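Hydrogenase/urease maturation factor HypB (Helicobacter pylori, PDB 4LPS) is a GTPase that supports nickel insertion into [NiFe] hydrogenase and is also required for urease maturation, acting with a low intrinsic GTP hydrolysis rate. Local coordinates at residues R85-L90 / A97-T102; M62-A67 / R91-S96; E161-V166 / V194-E199; A178-K183 / E222-F227. All coordinates share one frame; numbering follows the deposited sequence.

Contact 1: residues R85-L90 / A97-T102; sequences RDADRL and AHQITT. With MG (magnesium ion), chain C; GDP (guanosine-5'-diphosphate), chain D.
Q99 reaches from the strand to the first turn of helix 85-91 without any direct hydrogen bond between the two segments; a water does the joining. That water accepts from D86 N at 3.0 Å and lies 2.8 Å from Q99 OE1, to which it can donate. Beside this polar link, OE1 also lies 3.6 Å from A87 CB. The apolar part is the A87 methyl on Q99 CB and L90 CB against A97 CB at 4.1 Å. The Q99 chain leaves its backbone N in the extended sense (chi1 -179°) and then bends at chi2 (80°), which turns the amide back to the helix start, while NE2 is held chiefly by D80. Helix and strand run antiparallel, so A87 and L90 face Q99 and A97 in turn.

The other side of the helix serves the nucleotide. D86 OD2 binds magnesium at 2.6 Å, with T60 and E135 among the other ligands and a GDP beta-phosphate oxygen, O2B, beside them. R89 is bent at chi3 and offers its guanidinium edge to the alpha-phosphate: NH2 meets GDP O2A in plane at 3.1 Å, almost straight (177°), and NH1 reaches O1A at 3.3 Å. E64 pairs with the same guanidinium. In the P-loop GTPase fold, helix 85-91 and strand 97-101 complete the beta-alpha-beta unit begun by strand 74-80, the helix start facing the magnesium-nucleotide site.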
# COMPACT_ATOMS: atom_id res chain seq x y z
N ARG A 85 -3.82 -3.04 -16.53
CA ARG A 85 -3.72 -1.60 -16.75
C ARG A 85 -2.76 -0.94 -15.76
O ARG A 85 -1.92 -0.14 -16.17
CB ARG A 85 -5.10 -0.93 -16.68
CG ARG A 85 -5.84 -0.91 -18.03
CD ARG A 85 -7.34 -0.71 -17.89
NE ARG A 85 -7.98 -0.65 -19.21
CZ ARG A 85 -9.20 -0.16 -19.43
NH1 ARG A 85 -9.93 0.32 -18.43
NH2 ARG A 85 -9.70 -0.15 -20.66
N ASP A 86 -2.88 -1.27 -14.48
CA ASP A 86 -1.99 -0.69 -13.48
C ASP A 86 -0.55 -1.20 -13.65
O ASP A 86 0.40 -0.43 -13.57
CB ASP A 86 -2.49 -0.98 -12.07
CG ASP A 86 -3.80 -0.28 -11.77
OD1 ASP A 86 -4.06 0.78 -12.37
OD2 ASP A 86 -4.57 -0.78 -10.92
N ALA A 87 -0.41 -2.50 -13.88
CA ALA A 87 0.91 -3.12 -14.03
C ALA A 87 1.66 -2.54 -15.23
O ALA A 87 2.87 -2.30 -15.16
CB ALA A 87 0.78 -4.63 -14.17
N ASP A 88 0.94 -2.32 -16.32
CA ASP A 88 1.52 -1.73 -17.53
C ASP A 88 1.99 -0.30 -17.31
O ASP A 88 3.07 0.07 -17.77
CB ASP A 88 0.51 -1.77 -18.68
CG ASP A 88 0.44 -3.12 -19.36
OD1 ASP A 88 1.42 -3.88 -19.26
OD2 ASP A 88 -0.60 -3.41 -19.99
N ARG A 89 1.19 0.51 -16.62
CA ARG A 89 1.60 1.87 -16.28
C ARG A 89 2.92 1.87 -15.51
O ARG A 89 3.78 2.73 -15.75
CB ARG A 89 0.52 2.56 -15.44
CG ARG A 89 -0.67 3.09 -16.23
CD ARG A 89 -1.83 3.43 -15.30
NE ARG A 89 -1.51 4.54 -14.40
CZ ARG A 89 -2.31 4.98 -13.43
NH1 ARG A 89 -1.92 5.99 -12.67
NH2 ARG A 89 -3.48 4.41 -13.22
N LEU A 90 3.07 0.92 -14.60
CA LEU A 90 4.27 0.83 -13.77
C LEU A 90 5.47 0.35 -14.58
O LEU A 90 6.58 0.86 -14.41
CB LEU A 90 4.01 -0.10 -12.58
CG LEU A 90 3.08 0.45 -11.50
CD1 LEU A 90 2.82 -0.59 -10.43
CD2 LEU A 90 3.66 1.70 -10.88
N ALA A 97 6.91 -5.19 -12.25
CA ALA A 97 5.58 -5.31 -11.68
C ALA A 97 4.87 -6.50 -12.28
O ALA A 97 5.01 -6.78 -13.47
CB ALA A 97 4.78 -4.04 -11.92
N HIS A 98 4.09 -7.20 -11.46
CA HIS A 98 3.30 -8.30 -11.98
C HIS A 98 1.87 -8.23 -11.48
O HIS A 98 1.62 -8.02 -10.29
CB HIS A 98 3.94 -9.64 -11.63
CG HIS A 98 4.91 -10.12 -12.66
ND1 HIS A 98 4.52 -10.69 -13.85
CD2 HIS A 98 6.27 -10.10 -12.69
CE1 HIS A 98 5.58 -11.01 -14.57
NE2 HIS A 98 6.66 -10.66 -13.88
N GLN A 99 0.93 -8.40 -12.41
CA GLN A 99 -0.48 -8.26 -12.12
C GLN A 99 -1.07 -9.56 -11.60
O GLN A 99 -0.89 -10.62 -12.19
CB GLN A 99 -1.20 -7.80 -13.39
CG GLN A 99 -2.68 -7.58 -13.23
CD GLN A 99 -2.99 -6.25 -12.59
OE1 GLN A 99 -2.58 -5.19 -13.07
NE2 GLN A 99 -3.71 -6.29 -11.48
N ILE A 100 -1.79 -9.47 -10.49
CA ILE A 100 -2.63 -10.57 -10.05
C ILE A 100 -4.06 -10.26 -10.47
O ILE A 100 -4.62 -9.24 -10.08
CB ILE A 100 -2.59 -10.78 -8.52
CG1 ILE A 100 -1.17 -11.09 -8.04
CG2 ILE A 100 -3.52 -11.90 -8.11
CD1 ILE A 100 -1.09 -11.36 -6.55
N THR A 101 -4.64 -11.13 -11.29
CA THR A 101 -6.03 -10.95 -11.66
C THR A 101 -6.86 -11.86 -10.77
O THR A 101 -6.80 -13.09 -10.90
CB THR A 101 -6.29 -11.24 -13.15
OG1 THR A 101 -5.71 -12.50 -13.51
CG2 THR A 101 -5.68 -10.15 -14.01
N THR A 102 -7.63 -11.25 -9.88
CA THR A 102 -8.44 -11.98 -8.92
C THR A 102 -9.72 -12.50 -9.56
O THR A 102 -10.36 -13.41 -9.03
CB THR A 102 -8.80 -11.09 -7.72
OG1 THR A 102 -9.68 -10.04 -8.14
CG2 THR A 102 -7.55 -10.46 -7.12
MG MG C . -4.38 1.33 -9.44
PB GDP D . -5.67 4.09 -8.08
O1B GDP D . -6.84 3.55 -8.86
O2B GDP D . -4.41 3.33 -8.42
O3B GDP D . -5.91 3.95 -6.60
O3A GDP D . -5.48 5.65 -8.41
PA GDP D . -4.93 6.20 -9.82
O1A GDP D . -3.42 6.29 -9.78
O2A GDP D . -5.39 5.35 -10.98
O5' GDP D . -5.54 7.67 -9.86
C5' GDP D . -6.89 7.88 -10.27
C4' GDP D . -7.03 9.32 -10.76
O4' GDP D . -6.60 10.22 -9.73
C3' GDP D . -6.14 9.57 -11.96
O3' GDP D . -6.86 10.39 -12.88
C2' GDP D . -4.96 10.36 -11.42
O2' GDP D . -4.48 11.27 -12.40
C1' GDP D . -5.60 11.09 -10.25
N9 GDP D . -4.63 11.41 -9.18
C8 GDP D . -3.76 10.59 -8.57
N7 GDP D . -3.07 11.26 -7.61
C5 GDP D . -3.52 12.53 -7.59
C6 GDP D . -3.24 13.76 -6.82
O6 GDP D . -2.37 13.78 -5.92
N1 GDP D . -3.94 14.87 -7.11
C2 GDP D . -4.88 14.88 -8.07
N2 GDP D . -5.56 16.03 -8.32
N3 GDP D . -5.19 13.79 -8.81
C4 GDP D . -4.56 12.62 -8.61
O HOH W 1 -4.73 -3.36 -13.42
O HOH W 2 -5.37 2.52 -11.09

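Contact 2: residues M62-A67 / R91-S96; sequences MLENLA and RKKGVS
K93 reaches from the turn after helix 85-91 across to the end of helix 59-66. Its CB is directed at that helix, and CG comes alongside the side chain of E64, 4.2 Å from E64 CG, so that methylene meets methylene. Bends at chi2 (-87°) and chi3 (-63°) then curl the chain over the helix instead of letting it run straight. CD passes on at 4.5 Å from E64 O, and CE arrives 3.2 Å from that same carbonyl oxygen, with A67 CB to one side at 4.5 Å. NZ ends 3.6 Å from E64 O, but its salt bridge is with D68, just beyond the segment. The carboxylate of E64 is turned to another partner, R89. Next to the lysine, V95 CG2 presses on A67 CB at 3.6 Å, an apolar touch between two small groups.

The turn owes its shape to a Schellman motif: G94, with positive phi, is the C-prime residue that ends helix 85-91, and the chain then swings V95 inward. V95 thereby covers F74 and V76 of strand 74-80, and the contact lies where helix 59-66, the end of helix 85-91 and that strand meet, just ahead of strand 97-101.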
# COMPACT_ATOMS: atom_id res chain seq x y z
N MET A 62 0.90 7.17 -7.24
CA MET A 62 1.89 7.31 -6.18
C MET A 62 3.13 6.46 -6.44
O MET A 62 4.26 6.92 -6.29
CB MET A 62 1.28 6.94 -4.83
CG MET A 62 2.22 7.18 -3.66
SD MET A 62 1.53 6.50 -2.14
CE MET A 62 1.60 4.75 -2.53
N LEU A 63 2.90 5.20 -6.82
CA LEU A 63 4.00 4.29 -7.12
C LEU A 63 4.80 4.76 -8.33
O LEU A 63 6.02 4.64 -8.36
CB LEU A 63 3.48 2.86 -7.34
CG LEU A 63 2.81 2.19 -6.14
CD1 LEU A 63 2.34 0.79 -6.49
CD2 LEU A 63 3.76 2.14 -4.96
N GLU A 64 4.10 5.28 -9.34
CA GLU A 64 4.76 5.86 -10.51
C GLU A 64 5.70 6.99 -10.09
O GLU A 64 6.82 7.10 -10.60
CB GLU A 64 3.73 6.39 -11.52
CG GLU A 64 2.99 5.32 -12.31
CD GLU A 64 1.88 5.90 -13.16
OE1 GLU A 64 1.13 6.76 -12.66
OE2 GLU A 64 1.76 5.49 -14.34
N ASN A 65 5.24 7.82 -9.16
CA ASN A 65 6.04 8.93 -8.65
C ASN A 65 7.19 8.47 -7.75
O ASN A 65 8.25 9.10 -7.73
CB ASN A 65 5.14 9.92 -7.90
CG ASN A 65 4.26 10.72 -8.84
OD1 ASN A 65 4.63 11.00 -9.98
ND2 ASN A 65 3.08 11.10 -8.36
N LEU A 66 6.98 7.39 -7.01
CA LEU A 66 8.02 6.85 -6.14
C LEU A 66 9.18 6.28 -6.95
O LEU A 66 10.33 6.27 -6.50
CB LEU A 66 7.45 5.77 -5.22
CG LEU A 66 6.68 6.24 -3.98
CD1 LEU A 66 6.05 5.05 -3.26
CD2 LEU A 66 7.59 7.02 -3.04
N ALA A 67 8.88 5.79 -8.15
CA ALA A 67 9.90 5.25 -9.05
C ALA A 67 10.95 6.29 -9.46
O ALA A 67 12.01 5.93 -9.97
CB ALA A 67 9.24 4.67 -10.28
N ARG A 91 5.25 -0.63 -15.45
CA ARG A 91 6.34 -1.18 -16.27
C ARG A 91 6.80 -0.15 -17.30
O ARG A 91 7.97 -0.12 -17.66
CB ARG A 91 5.91 -2.48 -16.95
CG ARG A 91 5.81 -3.66 -15.98
CD ARG A 91 5.52 -4.99 -16.68
NE ARG A 91 4.20 -5.05 -17.32
CZ ARG A 91 3.22 -5.84 -16.91
NH1 ARG A 91 3.39 -6.64 -15.87
NH2 ARG A 91 2.05 -5.84 -17.55
N LYS A 92 5.87 0.67 -17.78
CA LYS A 92 6.20 1.80 -18.64
C LYS A 92 7.18 2.76 -17.95
O LYS A 92 7.93 3.48 -18.61
CB LYS A 92 4.91 2.55 -19.04
CG LYS A 92 5.11 3.84 -19.83
CD LYS A 92 5.89 3.62 -21.12
CE LYS A 92 5.94 4.89 -21.97
NZ LYS A 92 4.71 5.05 -22.79
N LYS A 93 7.19 2.74 -16.62
CA LYS A 93 8.09 3.60 -15.84
C LYS A 93 9.37 2.90 -15.38
O LYS A 93 10.15 3.47 -14.63
CB LYS A 93 7.35 4.17 -14.62
CG LYS A 93 6.30 5.20 -14.96
CD LYS A 93 6.92 6.59 -15.04
CE LYS A 93 7.49 7.00 -13.70
NZ LYS A 93 8.17 8.32 -13.75
N GLY A 94 9.58 1.66 -15.82
CA GLY A 94 10.79 0.94 -15.46
C GLY A 94 10.69 0.13 -14.17
O GLY A 94 11.71 -0.37 -13.68
N VAL A 95 9.48 -0.01 -13.64
CA VAL A 95 9.27 -0.78 -12.42
C VAL A 95 8.87 -2.21 -12.73
O VAL A 95 7.91 -2.45 -13.46
CB VAL A 95 8.19 -0.15 -11.53
CG1 VAL A 95 8.02 -0.95 -10.24
CG2 VAL A 95 8.52 1.30 -11.24
N SER A 96 9.62 -3.17 -12.19
CA SER A 96 9.24 -4.56 -12.30
C SER A 96 7.94 -4.77 -11.54
O SER A 96 7.88 -4.55 -10.33
CB SER A 96 10.33 -5.49 -11.77
OG SER A 96 11.52 -5.37 -12.54

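Contact 3: residues E161-V166 / V194-E199; sequences EGDDKV and VSQVKE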
# COMPACT_ATOMS: atom_id res chain seq x y z
N GLU A 161 -13.02 11.69 -1.76
CA GLU A 161 -13.87 10.67 -1.14
C GLU A 161 -14.68 11.22 0.03
O GLU A 161 -15.75 10.70 0.34
CB GLU A 161 -13.04 9.47 -0.66
CG GLU A 161 -12.35 8.69 -1.77
CD GLU A 161 -11.37 7.67 -1.24
OE1 GLU A 161 -11.73 6.91 -0.32
OE2 GLU A 161 -10.22 7.63 -1.74
N GLY A 162 -14.17 12.26 0.68
CA GLY A 162 -14.85 12.84 1.83
C GLY A 162 -14.06 12.65 3.11
O GLY A 162 -13.45 11.60 3.32
N ASP A 163 -14.09 13.65 3.98
CA ASP A 163 -13.30 13.65 5.21
C ASP A 163 -13.96 12.84 6.32
O ASP A 163 -13.48 12.82 7.46
CB ASP A 163 -13.02 15.09 5.66
CG ASP A 163 -14.29 15.90 5.89
OD1 ASP A 163 -15.36 15.32 6.16
OD2 ASP A 163 -14.21 17.15 5.80
N ASP A 164 -15.08 12.19 5.99
CA ASP A 164 -15.86 11.44 6.97
C ASP A 164 -15.64 9.93 6.88
O ASP A 164 -16.28 9.16 7.61
CB ASP A 164 -17.35 11.75 6.78
CG ASP A 164 -17.89 11.24 5.46
OD1 ASP A 164 -17.15 11.27 4.45
OD2 ASP A 164 -19.05 10.79 5.42
N LYS A 165 -14.73 9.50 6.02
CA LYS A 165 -14.67 8.09 5.65
C LYS A 165 -14.01 7.22 6.71
O LYS A 165 -14.23 6.00 6.73
CB LYS A 165 -13.96 7.93 4.32
CG LYS A 165 -14.76 8.45 3.13
CD LYS A 165 -16.00 7.60 2.92
CE LYS A 165 -16.85 8.13 1.78
NZ LYS A 165 -17.55 9.39 2.14
N VAL A 166 -13.21 7.82 7.58
CA VAL A 166 -12.44 7.05 8.55
C VAL A 166 -13.37 6.27 9.48
O VAL A 166 -13.21 5.06 9.66
CB VAL A 166 -11.51 7.95 9.40
CG1 VAL A 166 -10.89 7.15 10.54
CG2 VAL A 166 -10.42 8.55 8.53
N VAL A 194 -9.12 18.23 6.99
CA VAL A 194 -8.02 17.41 7.51
C VAL A 194 -8.19 17.16 9.01
O VAL A 194 -7.85 16.09 9.51
CB VAL A 194 -6.66 18.09 7.23
CG1 VAL A 194 -5.52 17.35 7.92
CG2 VAL A 194 -6.41 18.15 5.74
N SER A 195 -8.73 18.15 9.71
CA SER A 195 -8.99 18.04 11.14
C SER A 195 -9.93 16.87 11.46
O SER A 195 -9.76 16.20 12.48
CB SER A 195 -9.59 19.34 11.69
OG SER A 195 -10.80 19.67 11.03
N GLN A 196 -10.91 16.63 10.60
CA GLN A 196 -11.86 15.55 10.81
C GLN A 196 -11.17 14.19 10.74
O GLN A 196 -11.39 13.32 11.59
CB GLN A 196 -12.98 15.62 9.77
CG GLN A 196 -14.16 14.69 10.04
CD GLN A 196 -14.88 15.02 11.34
OE1 GLN A 196 -15.35 16.14 11.54
NE2 GLN A 196 -14.97 14.04 12.23
N VAL A 197 -10.34 14.01 9.72
CA VAL A 197 -9.58 12.78 9.56
C VAL A 197 -8.62 12.59 10.74
O VAL A 197 -8.49 11.48 11.26
CB VAL A 197 -8.78 12.79 8.25
CG1 VAL A 197 -7.94 11.53 8.13
CG2 VAL A 197 -9.72 12.90 7.06
N LYS A 198 -7.97 13.67 11.13
CA LYS A 198 -7.02 13.63 12.24
C LYS A 198 -7.71 13.20 13.53
O LYS A 198 -7.21 12.36 14.26
CB LYS A 198 -6.35 14.99 12.42
CG LYS A 198 -5.35 15.05 13.57
CD LYS A 198 -4.08 14.29 13.22
CE LYS A 198 -3.15 14.14 14.41
NZ LYS A 198 -2.03 13.20 14.10
N GLU A 199 -8.89 13.77 13.78
CA GLU A 199 -9.61 13.52 15.02
C GLU A 199 -10.21 12.12 15.03
O GLU A 199 -10.25 11.47 16.08
CB GLU A 199 -10.71 14.56 15.21
CG GLU A 199 -10.19 15.95 15.57
CD GLU A 199 -11.20 17.04 15.31
OE1 GLU A 199 -10.81 18.23 15.30
OE2 GLU A 199 -12.39 16.71 15.11
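The side chains of D163 and Q196 cross at about a right angle, and the closest touch is D163 O to Q196 CG, 3.3 Å. D163 CG is 4.1 Å from Q196 CB, with the carboxylate and amide planes inclined 53° to each other. D163 holds CG between its backbone N and carbonyl carbon (chi1 58°), which stands the carboxylate beside Q196 CB, and its OD2 forms a salt bridge with R193. Q196 starts out extended from its backbone N and turns at chi2 (62°), so CB and CG face D163 while the amide leads off along the helix and NE2 finds D200.

Deeper in, V166 and V197 also cross at roughly a right angle, V166 CG2 to V197 CG1 at 3.9 Å; the other V197 branch, CG2, rests 3.8 Å from D163 O. L157 of strand 152-158 touches both valines.

Within the turn, K165 curls back at chi1 and chi2, giving NZ a hydrogen bond to E161 O (2.9 Å) and a salt bridge to D164 OD1 (3.0 Å), the latter met on the syn side. E161 and K165, with P160 and F190, line a GDP contact separate from the main nucleotide pocket. This type I turn, G162 to K165, leads into helix 165-168 and packs against helix 194-204 in the alpha/beta fold of P-loop GTPases.

Contact 4: residues A178-K183 / E222-F227; sequences AVIISK and EDFKNF. With GDP (guanosine-5'-diphosphate), chain D.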
# COMPACT_ATOMS: atom_id res chain seq x y z
N ALA A 178 0.01 3.52 8.80
CA ALA A 178 0.09 4.90 8.34
C ALA A 178 -1.11 5.21 7.45
O ALA A 178 -1.59 4.33 6.73
CB ALA A 178 1.39 5.15 7.59
N VAL A 179 -1.57 6.45 7.50
CA VAL A 179 -2.66 6.88 6.63
C VAL A 179 -2.16 8.01 5.74
O VAL A 179 -1.51 8.94 6.21
CB VAL A 179 -3.90 7.35 7.44
CG1 VAL A 179 -5.01 7.79 6.50
CG2 VAL A 179 -4.39 6.24 8.35
N ILE A 180 -2.45 7.90 4.45
CA ILE A 180 -2.11 8.96 3.51
C ILE A 180 -3.37 9.67 3.04
O ILE A 180 -4.26 9.05 2.46
CB ILE A 180 -1.36 8.41 2.29
CG1 ILE A 180 -0.03 7.78 2.71
CG2 ILE A 180 -1.14 9.50 1.25
CD1 ILE A 180 0.63 6.97 1.62
N ILE A 181 -3.45 10.98 3.30
CA ILE A 181 -4.50 11.79 2.69
C ILE A 181 -4.02 12.19 1.30
O ILE A 181 -3.20 13.10 1.16
CB ILE A 181 -4.83 13.05 3.52
CG1 ILE A 181 -5.29 12.65 4.93
CG2 ILE A 181 -5.90 13.88 2.83
CD1 ILE A 181 -5.58 13.84 5.85
N SER A 182 -4.52 11.50 0.29
CA SER A 182 -4.00 11.68 -1.06
C SER A 182 -4.81 12.72 -1.82
O SER A 182 -5.90 13.11 -1.38
CB SER A 182 -4.00 10.34 -1.82
OG SER A 182 -5.29 9.75 -1.85
N LYS A 183 -4.26 13.18 -2.95
CA LYS A 183 -4.83 14.28 -3.72
C LYS A 183 -5.05 15.51 -2.84
O LYS A 183 -6.09 16.16 -2.90
CB LYS A 183 -6.14 13.84 -4.39
CG LYS A 183 -6.05 12.47 -5.06
CD LYS A 183 -7.29 12.14 -5.88
CE LYS A 183 -7.19 10.74 -6.47
NZ LYS A 183 -8.35 10.39 -7.35
N GLU A 222 8.68 12.85 -1.46
CA GLU A 222 10.01 12.70 -0.89
C GLU A 222 9.96 12.42 0.61
O GLU A 222 10.73 11.60 1.12
CB GLU A 222 10.84 13.95 -1.18
CG GLU A 222 12.26 13.92 -0.66
CD GLU A 222 13.10 15.06 -1.21
OE1 GLU A 222 14.20 14.78 -1.74
OE2 GLU A 222 12.67 16.22 -1.09
N ASP A 223 9.07 13.10 1.31
CA ASP A 223 8.93 12.91 2.74
C ASP A 223 8.43 11.51 3.06
O ASP A 223 8.91 10.87 4.00
CB ASP A 223 7.98 13.96 3.34
CG ASP A 223 8.61 15.33 3.44
OD1 ASP A 223 9.82 15.45 3.18
OD2 ASP A 223 7.89 16.30 3.78
N PHE A 224 7.48 11.02 2.27
CA PHE A 224 6.91 9.70 2.50
C PHE A 224 7.93 8.62 2.16
O PHE A 224 7.99 7.59 2.83
CB PHE A 224 5.63 9.50 1.68
CG PHE A 224 5.00 8.15 1.86
CD1 PHE A 224 4.46 7.79 3.09
CD2 PHE A 224 4.95 7.24 0.82
CE1 PHE A 224 3.88 6.54 3.27
CE2 PHE A 224 4.38 5.99 0.99
CZ PHE A 224 3.84 5.64 2.22
N LYS A 225 8.72 8.87 1.12
CA LYS A 225 9.78 7.95 0.72
C LYS A 225 10.81 7.78 1.84
O LYS A 225 11.22 6.65 2.14
CB LYS A 225 10.46 8.46 -0.56
CG LYS A 225 11.60 7.59 -1.10
CD LYS A 225 12.97 7.98 -0.54
CE LYS A 225 13.41 9.35 -1.04
NZ LYS A 225 14.74 9.72 -0.50
N ASN A 226 11.22 8.89 2.43
CA ASN A 226 12.21 8.86 3.51
C ASN A 226 11.65 8.16 4.74
O ASN A 226 12.38 7.48 5.46
CB ASN A 226 12.66 10.27 3.87
CG ASN A 226 13.60 10.87 2.83
OD1 ASN A 226 14.31 10.14 2.13
ND2 ASN A 226 13.60 12.19 2.72
N PHE A 227 10.35 8.35 4.97
CA PHE A 227 9.64 7.64 6.03
C PHE A 227 9.74 6.13 5.85
O PHE A 227 10.03 5.40 6.79
CB PHE A 227 8.17 8.08 6.04
CG PHE A 227 7.28 7.22 6.89
CD1 PHE A 227 7.31 7.31 8.27
CD2 PHE A 227 6.39 6.34 6.29
CE1 PHE A 227 6.49 6.51 9.05
CE2 PHE A 227 5.56 5.54 7.06
CZ PHE A 227 5.61 5.63 8.44
PB GDP D . -5.67 4.09 -8.08
O1B GDP D . -6.84 3.55 -8.86
O2B GDP D . -4.41 3.33 -8.42
O3B GDP D . -5.91 3.95 -6.60
O3A GDP D . -5.48 5.65 -8.41
PA GDP D . -4.93 6.20 -9.82
O1A GDP D . -3.42 6.29 -9.78
O2A GDP D . -5.39 5.35 -10.98
O5' GDP D . -5.54 7.67 -9.86
C5' GDP D . -6.89 7.88 -10.27
C4' GDP D . -7.03 9.32 -10.76
O4' GDP D . -6.60 10.22 -9.73
C3' GDP D . -6.14 9.57 -11.96
O3' GDP D . -6.86 10.39 -12.88
C2' GDP D . -4.96 10.36 -11.42
O2' GDP D . -4.48 11.27 -12.40
C1' GDP D . -5.60 11.09 -10.25
N9 GDP D . -4.63 11.41 -9.18
C8 GDP D . -3.76 10.59 -8.57
N7 GDP D . -3.07 11.26 -7.61
C5 GDP D . -3.52 12.53 -7.59
C6 GDP D . -3.24 13.76 -6.82
O6 GDP D . -2.37 13.78 -5.92
N1 GDP D . -3.94 14.87 -7.11
C2 GDP D . -4.88 14.88 -8.07
N2 GDP D . -5.56 16.03 -8.32
N3 GDP D . -5.19 13.79 -8.81
C4 GDP D . -4.56 12.62 -8.61
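I180 and F224 join by a CH-pi contact. The isoleucine's CD1 stands over one face of the ring, 3.8 Å from its centroid and 23° off the normal, displaced toward the rim so that CZ is nearest at 3.5 Å. An extended chi2 (168°) carries CD1 out to that face, and the two side chains cross at about a right angle.

Purely apolar is the second touch, A178 CB against F227 CE2 at 4.2 Å. Both phenylalanines come from successive turns of the helix and extend to the strand, whose A178 and I180 are directed at the helix.

Polar work is done at the strand's far end, where K183 serves the nucleotide. Its chain, extended beyond CG, runs along the guanine, with CG 3.6 Å from GDP C6, and NZ donates to GDP O4' at 3.0 Å; G56 O is a second partner of NZ. Together with D185, also bound to GDP, K183 lies in a SKAD sequence, consistent with the NKxD guanine-recognition motif of GTPases.

Strand 178-182 is flanked by strands 152-158 and 210-212 in the parallel sheet. Helix 218-234 covers one face, F224 reaching I154 and meeting F211 edge-to-face, while helix 194-204 takes the other.

Contacts 1 and 2 adjoin, sharing helix 85-91 and its exit: L90 O and V95 N are 3.1 Å apart, a probable hydrogen bond, and R91 NH1 lies 2.9 Å from A97 O. From there the core runs on to contact 4, where M62 SD touches I180 CD1 at 3.9 Å, and then through the sheet to contact 3, where I181 CD1 meets V197 CG1 at 4.0 Å. Contacts 1 and 3 stand on opposite sides of the chain's centre, their own centres about 30 Å apart. The nucleotide spans the middle: contact 1 contributes R89 to the alpha-phosphate and D86 to the magnesium, contact 4 K183 at the base and ribose, although their centres are about 22 Å apart.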